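Local atomic coordinates of fructooligosaccharide ABC transporter substrate-binding protein FusA (Streptococcus pneumoniae, PDB entry 5G5Y), a protein that binds short- and long-chain fructooligosaccharides, preferring tetrasaccharides and larger, and serves as the solute-binding component of the FusABC-MsmK ABC importer. Residues Gln337-Thr342 / Arg375-Glu379; Val135-Ile141 / Val266-Lys272; Asn206-Val211 / Ala298-Gly302. One frame throughout, in Å; residues are numbered along the deposited sequence.

Interaction 1. Residues Gln337-Thr342 / Arg375-Glu379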
loop_
_atom_site.group_PDB
_atom_site.type_symbol
_atom_site.label_atom_id
_atom_site.label_comp_id
_atom_site.label_asym_id
_atom_site.label_seq_id
_atom_site.Cartn_x
_atom_site.Cartn_y
_atom_site.Cartn_z
ATOM N N GLN A 337 9.926 3.331 -16.754
ATOM C CA GLN A 337 9.264 2.544 -17.812
ATOM C C GLN A 337 8.954 1.128 -17.355
ATOM O O GLN A 337 7.832 0.619 -17.580
ATOM C CB GLN A 337 10.141 2.492 -19.055
ATOM C CG GLN A 337 10.334 3.820 -19.725
ATOM C CD GLN A 337 11.328 3.713 -20.852
ATOM O OE1 GLN A 337 10.982 3.229 -21.910
ATOM N NE2 GLN A 337 12.572 4.158 -20.616
ATOM N N ASN A 338 9.901 0.491 -16.661
ATOM C CA ASN A 338 9.654 -0.879 -16.197
ATOM C C ASN A 338 8.405 -0.967 -15.320
ATOM O O ASN A 338 7.641 -1.934 -15.394
ATOM C CB ASN A 338 10.855 -1.451 -15.445
ATOM C CG ASN A 338 12.042 -1.729 -16.362
ATOM O OD1 ASN A 338 11.996 -1.479 -17.573
ATOM N ND2 ASN A 338 13.127 -2.211 -15.772
ATOM N N ASN A 339 8.197 0.071 -14.531
ATOM C CA ASN A 339 7.075 0.144 -13.604
ATOM C C ASN A 339 5.751 0.422 -14.337
ATOM O O ASN A 339 4.722 -0.120 -13.964
ATOM C CB ASN A 339 7.322 1.267 -12.597
ATOM C CG ASN A 339 6.422 1.177 -11.353
ATOM O OD1 ASN A 339 6.315 0.128 -10.732
ATOM N ND2 ASN A 339 5.816 2.287 -10.972
ATOM N N TRP A 340 5.781 1.327 -15.311
ATOM C CA TRP A 340 4.549 1.930 -15.830
ATOM C C TRP A 340 4.235 1.757 -17.321
ATOM O O TRP A 340 3.067 1.924 -17.698
ATOM C CB TRP A 340 4.499 3.427 -15.477
ATOM C CG TRP A 340 4.081 3.748 -14.089
ATOM C CD1 TRP A 340 3.065 3.149 -13.365
ATOM C CD2 TRP A 340 4.590 4.796 -13.256
ATOM N NE1 TRP A 340 2.951 3.745 -12.109
ATOM C CE2 TRP A 340 3.861 4.763 -12.022
ATOM C CE3 TRP A 340 5.600 5.741 -13.405
ATOM C CZ2 TRP A 340 4.148 5.622 -10.953
ATOM C CZ3 TRP A 340 5.849 6.624 -12.341
ATOM C CH2 TRP A 340 5.127 6.550 -11.145
ATOM N N GLY A 341 5.247 1.520 -18.159
ATOM C CA GLY A 341 5.049 1.407 -19.603
ATOM C C GLY A 341 6.110 2.117 -20.394
ATOM O O GLY A 341 7.146 2.484 -19.856
ATOM N N THR A 342 5.870 2.333 -21.684
ATOM C CA THR A 342 6.913 2.915 -22.503
ATOM C C THR A 342 6.373 3.927 -23.543
ATOM O O THR A 342 5.235 4.341 -23.470
ATOM C CB THR A 342 7.804 1.790 -23.091
ATOM O OG1 THR A 342 8.975 2.355 -23.692
ATOM C CG2 THR A 342 7.025 0.926 -24.115
ATOM N N ARG A 375 -0.964 -0.793 -19.415
ATOM C CA ARG A 375 0.149 -0.918 -18.462
ATOM C C ARG A 375 0.556 -2.405 -18.347
ATOM O O ARG A 375 1.738 -2.760 -18.474
ATOM C CB ARG A 375 -0.207 -0.359 -17.102
ATOM C CG ARG A 375 0.935 -0.526 -16.116
ATOM C CD ARG A 375 0.558 -0.136 -14.695
ATOM N NE ARG A 375 1.724 -0.297 -13.807
ATOM C CZ ARG A 375 1.742 0.021 -12.506
ATOM N NH1 ARG A 375 0.668 0.527 -11.923
ATOM N NH2 ARG A 375 2.845 -0.151 -11.784
ATOM N N GLN A 376 -0.432 -3.264 -18.141
ATOM C CA GLN A 376 -0.193 -4.710 -18.035
ATOM C C GLN A 376 0.455 -5.308 -19.268
ATOM O O GLN A 376 1.212 -6.254 -19.148
ATOM C CB GLN A 376 -1.485 -5.464 -17.775
ATOM C CG GLN A 376 -2.013 -5.431 -16.377
ATOM C CD GLN A 376 -3.446 -5.915 -16.414
ATOM O OE1 GLN A 376 -3.682 -7.120 -16.534
ATOM N NE2 GLN A 376 -4.410 -4.975 -16.446
ATOM N N LYS A 377 0.118 -4.778 -20.445
ATOM C CA LYS A 377 0.689 -5.248 -21.694
ATOM C C LYS A 377 2.123 -4.818 -21.946
ATOM O O LYS A 377 2.822 -5.494 -22.708
ATOM C CB LYS A 377 -0.170 -4.809 -22.894
ATOM C CG LYS A 377 -1.558 -5.410 -22.948
ATOM C CD LYS A 377 -2.259 -4.843 -24.190
ATOM C CE LYS A 377 -3.706 -5.243 -24.326
ATOM N NZ LYS A 377 -4.350 -4.423 -25.392
ATOM N N THR A 378 2.564 -3.715 -21.313
ATOM C CA THR A 378 3.812 -3.021 -21.690
ATOM C C THR A 378 4.851 -2.847 -20.571
ATOM O O THR A 378 6.026 -2.677 -20.877
ATOM C CB THR A 378 3.514 -1.651 -22.360
ATOM O OG1 THR A 378 2.877 -0.732 -21.455
ATOM C CG2 THR A 378 2.591 -1.857 -23.616
ATOM N N GLU A 379 4.415 -2.842 -19.309
ATOM C CA GLU A 379 5.319 -2.806 -18.158
ATOM C C GLU A 379 6.099 -4.117 -18.056
ATOM O O GLU A 379 5.715 -5.147 -18.634
ATOM C CB GLU A 379 4.534 -2.615 -16.830
ATOM C CG GLU A 379 3.831 -3.888 -16.361
ATOM C CD GLU A 379 2.806 -3.676 -15.236
ATOM O OE1 GLU A 379 2.999 -2.782 -14.391
ATOM O OE2 GLU A 379 1.789 -4.413 -15.200
HETATM O O HOH W 1 3.350 1.724 -22.893
#
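Polar contacts between the ends of helices 332-340 and 370-378 centre on one carbonyl. Asn339 O accepts from Arg375 NH2 at 2.9 Å and, in a weak bond, from Arg375 NE at 3.0 Å, so it sits at the edge of the guanidinium. Arg375 NE also forms a salt bridge within its own segment, to Glu379 OE1 at 2.9 Å. Glu379 OE1 lies 3.2 Å from Asn339 O; both are acceptors, and Arg375 NE, which faces both, probably eases their repulsion. The side-chain amide of Asn339 hydrogen-bonds to Glu123 and Trp121. Trp340, Arg375 and Glu379 all bind substrate in this solute-binding protein, as does Glu123, so the two helix ends together carry part of the substrate site. Van der Waals contact adds to this: one face of the guanidinium rests against the indole, Arg375 CZ lying 3.5 Å from Trp340 CD1, and Glu379 CB packs 3.5 Å from Asn338 O. Where the first helix stops, Gly341 takes a positive phi of 138°. Gly341 CA approaches Thr378 OG1 to 3.6 Å; a CB there would crowd that hydroxyl and jam against the carbonyl O of Trp340. Water 1 bridges the remaining gap, accepting from Thr342 N and donating to Thr378 OG1, both at 2.9 Å; Thr378 OG1 is also hydrogen-bonded to Leu374 O. Thr342 OG1 donates to Gln337 OE1 at 2.8 Å.

Interaction 2. Residues Val135-Ile141 / Val266-Lys272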
loop_
_atom_site.group_PDB
_atom_site.type_symbol
_atom_site.label_atom_id
_atom_site.label_comp_id
_atom_site.label_asym_id
_atom_site.label_seq_id
_atom_site.Cartn_x
_atom_site.Cartn_y
_atom_site.Cartn_z
ATOM N N VAL A 135 -2.570 7.738 4.255
ATOM C CA VAL A 135 -3.988 7.508 4.599
ATOM C C VAL A 135 -4.512 6.633 3.500
ATOM O O VAL A 135 -4.334 6.974 2.321
ATOM C CB VAL A 135 -4.783 8.828 4.640
ATOM C CG1 VAL A 135 -6.291 8.630 4.912
ATOM C CG2 VAL A 135 -4.224 9.681 5.748
ATOM N N ASN A 136 -5.106 5.502 3.860
ATOM C CA ASN A 136 -5.681 4.589 2.870
ATOM C C ASN A 136 -7.208 4.721 2.773
ATOM O O ASN A 136 -7.748 4.818 1.661
ATOM C CB ASN A 136 -5.209 3.153 3.100
ATOM C CG ASN A 136 -5.711 2.545 4.419
ATOM O OD1 ASN A 136 -5.725 3.181 5.457
ATOM N ND2 ASN A 136 -6.089 1.304 4.369
ATOM N N ASP A 137 -7.877 4.787 3.925
ATOM C CA ASP A 137 -9.327 4.821 4.002
ATOM C C ASP A 137 -9.898 6.234 4.192
ATOM O O ASP A 137 -10.467 6.555 5.232
ATOM C CB ASP A 137 -9.850 3.876 5.093
ATOM C CG ASP A 137 -9.462 4.290 6.496
ATOM O OD1 ASP A 137 -8.325 4.744 6.717
ATOM O OD2 ASP A 137 -10.331 4.165 7.402
ATOM N N MET A 138 -9.766 7.054 3.160
ATOM C CA MET A 138 -10.228 8.442 3.192
ATOM C C MET A 138 -11.752 8.468 3.333
ATOM O O MET A 138 -12.437 7.596 2.783
ATOM C CB MET A 138 -9.831 9.196 1.916
ATOM C CG MET A 138 -8.362 9.358 1.740
ATOM S SD MET A 138 -7.816 10.214 0.247
ATOM C CE MET A 138 -8.745 11.735 0.274
ATOM N N ALA A 139 -12.249 9.450 4.092
ATOM C CA ALA A 139 -13.701 9.668 4.268
ATOM C C ALA A 139 -14.153 10.707 3.240
ATOM O O ALA A 139 -13.446 11.704 3.016
ATOM C CB ALA A 139 -14.005 10.127 5.669
ATOM N N TRP A 140 -15.293 10.436 2.619
ATOM C CA TRP A 140 -15.863 11.267 1.574
ATOM C C TRP A 140 -17.290 11.603 1.966
ATOM O O TRP A 140 -17.988 10.766 2.580
ATOM C CB TRP A 140 -15.869 10.485 0.265
ATOM C CG TRP A 140 -14.534 9.955 -0.117
ATOM C CD1 TRP A 140 -14.018 8.745 0.205
ATOM C CD2 TRP A 140 -13.549 10.615 -0.913
ATOM N NE1 TRP A 140 -12.765 8.623 -0.312
ATOM C CE2 TRP A 140 -12.457 9.744 -1.017
ATOM C CE3 TRP A 140 -13.483 11.861 -1.532
ATOM C CZ2 TRP A 140 -11.293 10.068 -1.724
ATOM C CZ3 TRP A 140 -12.312 12.184 -2.262
ATOM C CH2 TRP A 140 -11.252 11.300 -2.339
ATOM N N ILE A 141 -17.733 12.811 1.622
ATOM C CA ILE A 141 -19.063 13.268 2.016
ATOM C C ILE A 141 -19.829 13.820 0.794
ATOM O O ILE A 141 -19.213 14.413 -0.095
ATOM C CB ILE A 141 -18.978 14.297 3.153
ATOM C CG1 ILE A 141 -20.370 14.671 3.699
ATOM C CG2 ILE A 141 -18.185 15.525 2.754
ATOM C CD1 ILE A 141 -20.313 15.423 5.006
ATOM N N VAL A 266 -21.836 9.724 3.957
ATOM C CA VAL A 266 -20.405 9.703 4.265
ATOM C C VAL A 266 -19.993 8.273 4.044
ATOM O O VAL A 266 -20.678 7.362 4.497
ATOM C CB VAL A 266 -20.093 10.158 5.714
ATOM C CG1 VAL A 266 -18.619 9.911 6.091
ATOM C CG2 VAL A 266 -20.472 11.624 5.908
ATOM N N TYR A 267 -18.898 8.046 3.317
ATOM C CA TYR A 267 -18.379 6.701 3.134
ATOM C C TYR A 267 -16.848 6.755 3.019
ATOM O O TYR A 267 -16.272 7.829 2.953
ATOM C CB TYR A 267 -19.007 5.978 1.917
ATOM C CG TYR A 267 -18.477 6.447 0.576
ATOM C CD1 TYR A 267 -18.882 7.661 0.013
ATOM C CD2 TYR A 267 -17.518 5.716 -0.084
ATOM C CE1 TYR A 267 -18.379 8.088 -1.227
ATOM C CE2 TYR A 267 -16.985 6.134 -1.301
ATOM C CZ TYR A 267 -17.402 7.314 -1.871
ATOM O OH TYR A 267 -16.836 7.665 -3.080
ATOM N N PHE A 268 -16.226 5.585 3.047
ATOM C CA PHE A 268 -14.757 5.456 3.016
ATOM C C PHE A 268 -14.291 4.677 1.792
ATOM O O PHE A 268 -14.847 3.640 1.461
ATOM C CB PHE A 268 -14.244 4.755 4.297
ATOM C CG PHE A 268 -14.641 5.450 5.549
ATOM C CD1 PHE A 268 -15.918 5.309 6.049
ATOM C CD2 PHE A 268 -13.740 6.275 6.233
ATOM C CE1 PHE A 268 -16.316 5.980 7.195
ATOM C CE2 PHE A 268 -14.130 6.946 7.375
ATOM C CZ PHE A 268 -15.420 6.790 7.869
ATOM N N THR A 269 -13.210 5.133 1.179
ATOM C CA THR A 269 -12.536 4.408 0.106
ATOM C C THR A 269 -11.223 5.073 -0.227
ATOM O O THR A 269 -10.926 6.146 0.269
ATOM C CB THR A 269 -13.429 4.266 -1.181
ATOM O OG1 THR A 269 -12.880 3.240 -2.000
ATOM C CG2 THR A 269 -13.557 5.552 -1.902
ATOM N N TRP A 270 -10.413 4.410 -1.029
ATOM C CA TRP A 270 -9.154 4.993 -1.480
ATOM C C TRP A 270 -9.352 6.209 -2.360
ATOM O O TRP A 270 -8.756 7.273 -2.136
ATOM C CB TRP A 270 -8.341 3.947 -2.185
ATOM C CG TRP A 270 -7.001 4.382 -2.717
ATOM C CD1 TRP A 270 -6.753 4.868 -3.963
ATOM C CD2 TRP A 270 -5.730 4.308 -2.050
ATOM N NE1 TRP A 270 -5.402 5.120 -4.120
ATOM C CE2 TRP A 270 -4.752 4.783 -2.963
ATOM C CE3 TRP A 270 -5.327 3.905 -0.785
ATOM C CZ2 TRP A 270 -3.409 4.847 -2.649
ATOM C CZ3 TRP A 270 -3.975 3.956 -0.463
ATOM C CH2 TRP A 270 -3.024 4.438 -1.393
ATOM N N ASP A 271 -10.211 6.052 -3.351
ATOM C CA ASP A 271 -10.463 7.094 -4.340
ATOM C C ASP A 271 -11.918 7.028 -4.675
ATOM O O ASP A 271 -12.371 5.977 -5.112
ATOM C CB ASP A 271 -9.560 6.813 -5.557
ATOM C CG ASP A 271 -9.732 7.804 -6.710
ATOM O OD1 ASP A 271 -10.767 8.507 -6.838
ATOM O OD2 ASP A 271 -8.774 7.858 -7.537
ATOM N N LYS A 272 -12.620 8.148 -4.490
ATOM C CA LYS A 272 -14.086 8.251 -4.715
ATOM C C LYS A 272 -14.490 7.816 -6.143
ATOM O O LYS A 272 -15.596 7.275 -6.375
ATOM C CB LYS A 272 -14.574 9.689 -4.454
ATOM C CG LYS A 272 -14.135 10.730 -5.490
ATOM C CD LYS A 272 -14.731 12.094 -5.222
ATOM C CE LYS A 272 -14.496 13.005 -6.440
ATOM N NZ LYS A 272 -14.806 14.413 -6.171
#
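The indole of Trp140 lies with one face under Lys272, whose CB stands 3.8 Å from the centroid of the six-membered ring in a CH-pi contact. Trp140 CB also meets the Tyr267 ring off-centre, 4.2 Å from the centroid; the two aromatic rings are roughly parallel but slid apart, with little overlap. At the rim of the indole, Trp140 NE1 donates an almost straight 3.1 Å hydrogen bond to Thr269 O. The backbones run antiparallel: Trp140 and Tyr267 form a hydrogen-bonded pair (Trp140 N to Tyr267 O 2.8 Å, Tyr267 N to Trp140 O 3.0 Å), and Thr269 N reaches Met138 O at 3.0 Å. On the sheet face opposite Trp140 and Tyr267, Ala139 CB touches Phe268 CE2 at 3.6 Å and Ile141 CG1 touches Val266 CG2 at 3.8 Å. These are the two central strands of a four-stranded mixed sheet. Just beyond it, substrate-binding Trp270 sets its CA 3.4 Å from Asn136 O and makes a cation-pi contact with Arg404. Backbone bonds thus fix the strand pair, while the indole N-H adds a side-chain bond to Thr269 O, the carbonyl next to Trp270, so polar and aromatic contacts act together in this buried pair.

Interaction 3. Residues Asn206-Val211 / Ala298-Gly302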
loop_
_atom_site.group_PDB
_atom_site.type_symbol
_atom_site.label_atom_id
_atom_site.label_comp_id
_atom_site.label_asym_id
_atom_site.label_seq_id
_atom_site.Cartn_x
_atom_site.Cartn_y
_atom_site.Cartn_z
ATOM N N ASN A 206 -4.816 2.040 12.683
ATOM C CA ASN A 206 -4.534 1.682 11.294
ATOM C C ASN A 206 -4.635 0.175 11.158
ATOM O O ASN A 206 -4.889 -0.500 12.164
ATOM C CB ASN A 206 -3.188 2.233 10.846
ATOM C CG ASN A 206 -2.028 1.739 11.684
ATOM O OD1 ASN A 206 -1.971 0.565 12.082
ATOM N ND2 ASN A 206 -1.057 2.613 11.915
ATOM N N ASP A 207 -4.445 -0.344 9.949
ATOM C CA ASP A 207 -4.663 -1.791 9.704
ATOM C C ASP A 207 -3.698 -2.685 10.463
ATOM O O ASP A 207 -3.997 -3.848 10.635
ATOM C CB ASP A 207 -4.654 -2.096 8.198
ATOM C CG ASP A 207 -5.907 -1.601 7.494
ATOM O OD1 ASP A 207 -6.898 -1.248 8.196
ATOM O OD2 ASP A 207 -5.927 -1.565 6.238
ATOM N N ASP A 208 -2.543 -2.167 10.885
ATOM C CA ASP A 208 -1.614 -2.920 11.758
ATOM C C ASP A 208 -1.900 -2.736 13.259
ATOM O O ASP A 208 -1.256 -3.368 14.086
ATOM C CB ASP A 208 -0.178 -2.459 11.535
ATOM C CG ASP A 208 0.292 -2.665 10.104
ATOM O OD1 ASP A 208 0.087 -3.752 9.546
ATOM O OD2 ASP A 208 0.869 -1.724 9.517
ATOM N N HIS A 209 -2.841 -1.849 13.600
ATOM C CA HIS A 209 -3.078 -1.395 14.974
ATOM C C HIS A 209 -1.781 -0.984 15.665
ATOM O O HIS A 209 -1.586 -1.263 16.851
ATOM C CB HIS A 209 -3.816 -2.439 15.801
ATOM C CG HIS A 209 -5.038 -2.982 15.139
ATOM N ND1 HIS A 209 -6.085 -2.181 14.740
ATOM C CD2 HIS A 209 -5.369 -4.242 14.776
ATOM C CE1 HIS A 209 -6.985 -2.919 14.113
ATOM N NE2 HIS A 209 -6.585 -4.172 14.140
ATOM N N LEU A 210 -0.884 -0.367 14.909
ATOM C CA LEU A 210 0.426 -0.018 15.438
ATOM C C LEU A 210 0.898 1.326 14.912
ATOM O O LEU A 210 1.062 1.501 13.699
ATOM C CB LEU A 210 1.425 -1.101 15.072
ATOM C CG LEU A 210 2.700 -1.140 15.883
ATOM C CD1 LEU A 210 2.444 -1.764 17.247
ATOM C CD2 LEU A 210 3.735 -1.972 15.132
ATOM N N VAL A 211 1.114 2.260 15.842
ATOM C CA VAL A 211 1.768 3.552 15.532
ATOM C C VAL A 211 3.079 3.686 16.305
ATOM O O VAL A 211 3.383 2.854 17.162
ATOM C CB VAL A 211 0.813 4.754 15.803
ATOM C CG1 VAL A 211 -0.395 4.662 14.887
ATOM C CG2 VAL A 211 0.392 4.827 17.262
ATOM N N ALA A 298 -3.777 9.578 12.129
ATOM C CA ALA A 298 -2.845 8.485 12.405
ATOM C C ALA A 298 -2.232 8.096 11.059
ATOM O O ALA A 298 -2.927 7.991 10.023
ATOM C CB ALA A 298 -3.552 7.327 13.008
ATOM N N ARG A 299 -0.916 7.936 11.050
ATOM C CA ARG A 299 -0.248 7.466 9.842
ATOM C C ARG A 299 -0.398 5.958 9.734
ATOM O O ARG A 299 -0.269 5.224 10.743
ATOM C CB ARG A 299 1.205 7.829 9.896
ATOM C CG ARG A 299 1.410 9.299 9.852
ATOM C CD ARG A 299 2.868 9.669 10.059
ATOM N NE ARG A 299 3.679 9.231 8.942
ATOM C CZ ARG A 299 4.995 9.401 8.829
ATOM N NH1 ARG A 299 5.749 9.991 9.773
ATOM N NH2 ARG A 299 5.591 8.953 7.726
ATOM N N THR A 300 -0.695 5.483 8.536
ATOM C CA THR A 300 -0.570 4.038 8.269
ATOM C C THR A 300 0.930 3.703 8.240
ATOM O O THR A 300 1.773 4.617 8.269
ATOM C CB THR A 300 -1.110 3.592 6.873
ATOM O OG1 THR A 300 -0.234 4.075 5.837
ATOM C CG2 THR A 300 -2.522 4.072 6.652
ATOM N N ASN A 301 1.227 2.398 8.139
ATOM C CA ASN A 301 2.582 1.938 7.919
ATOM C C ASN A 301 2.839 1.513 6.465
ATOM O O ASN A 301 3.860 0.913 6.162
ATOM C CB ASN A 301 2.948 0.850 8.923
ATOM C CG ASN A 301 2.720 1.294 10.349
ATOM O OD1 ASN A 301 3.171 2.385 10.740
ATOM N ND2 ASN A 301 1.989 0.516 11.114
ATOM N N GLY A 302 1.962 1.930 5.570
ATOM C CA GLY A 302 2.108 1.636 4.161
ATOM C C GLY A 302 3.334 2.269 3.558
ATOM O O GLY A 302 3.746 3.364 3.961
HETATM O O HOH W 2 -0.828 0.422 8.493
#
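A single side-chain nitrogen, Asn301 ND2, divides its two hydrogen bonds between a carboxylate and a backbone carbonyl: Asp208 OD2 at 3.0 Å and Leu210 O at 2.9 Å. Leu210 O also receives Asn206 ND2 at 3.0 Å, and that amide nitrogen in turn reaches across to Arg299 O, again at 3.0 Å. The ND2 atoms of Asn206 and Asn301 therefore stand side by side, 3.8 Å apart, over one shared acceptor. Asn206 opens a type I beta turn, closed by His209 N to Asn206 O at 2.8 Å, and its OD1 accepts from Leu210 N at 3.2 Å and weakly from Asp208 N at 3.0 Å, so one asparagine both braces the turn and joins it to the loop. Water 2 makes a further link, donating to Asp208 OD2 and accepting from Asn301 N, both at 2.9 Å. In the loop, Thr300 OG1 accepts from Gly302 N at 3.1 Å, an ST turn, and is also hydrogen-bonded to His133 O. The contact joins the start of the hairpin of strands 210-212 and 218-220, whose second strand holds the calcium-binding residues Asp219 and Phe220, to the loop ahead of strand 305-306. Asn301 OD1 turns to Tyr422. With amide groups facing carbonyl and carboxylate oxygens and hardly any apolar contact, cohesion between these irregular segments depends on directional hydrogen bonds rather than on hydrophobic packing.

Overall arrangement
All three contacts are largely buried, yet they use different helices, strands and loops and draw on different chemistry. Interaction 2 is sheet pairing with aromatic packing; interaction 1 joins two helix ends through an arginine, a carbonyl and a carboxylate; interaction 3 joins loops by amide side chains. Interactions 2 and 3, their centres about 16 Å apart, are linked by touching: Asn136 OD1 lies 3.5 Å from Thr300 CG2, and their segments alternate along the chain. Interaction 1 is separate, its centre about 28 Å from that of interaction 2 and about 30 Å from that of interaction 3. Substrate-binding residues occur in interactions 1 and 2; interaction 3 lies nearest the chain's centre and includes the start of the hairpin that holds calcium ligands.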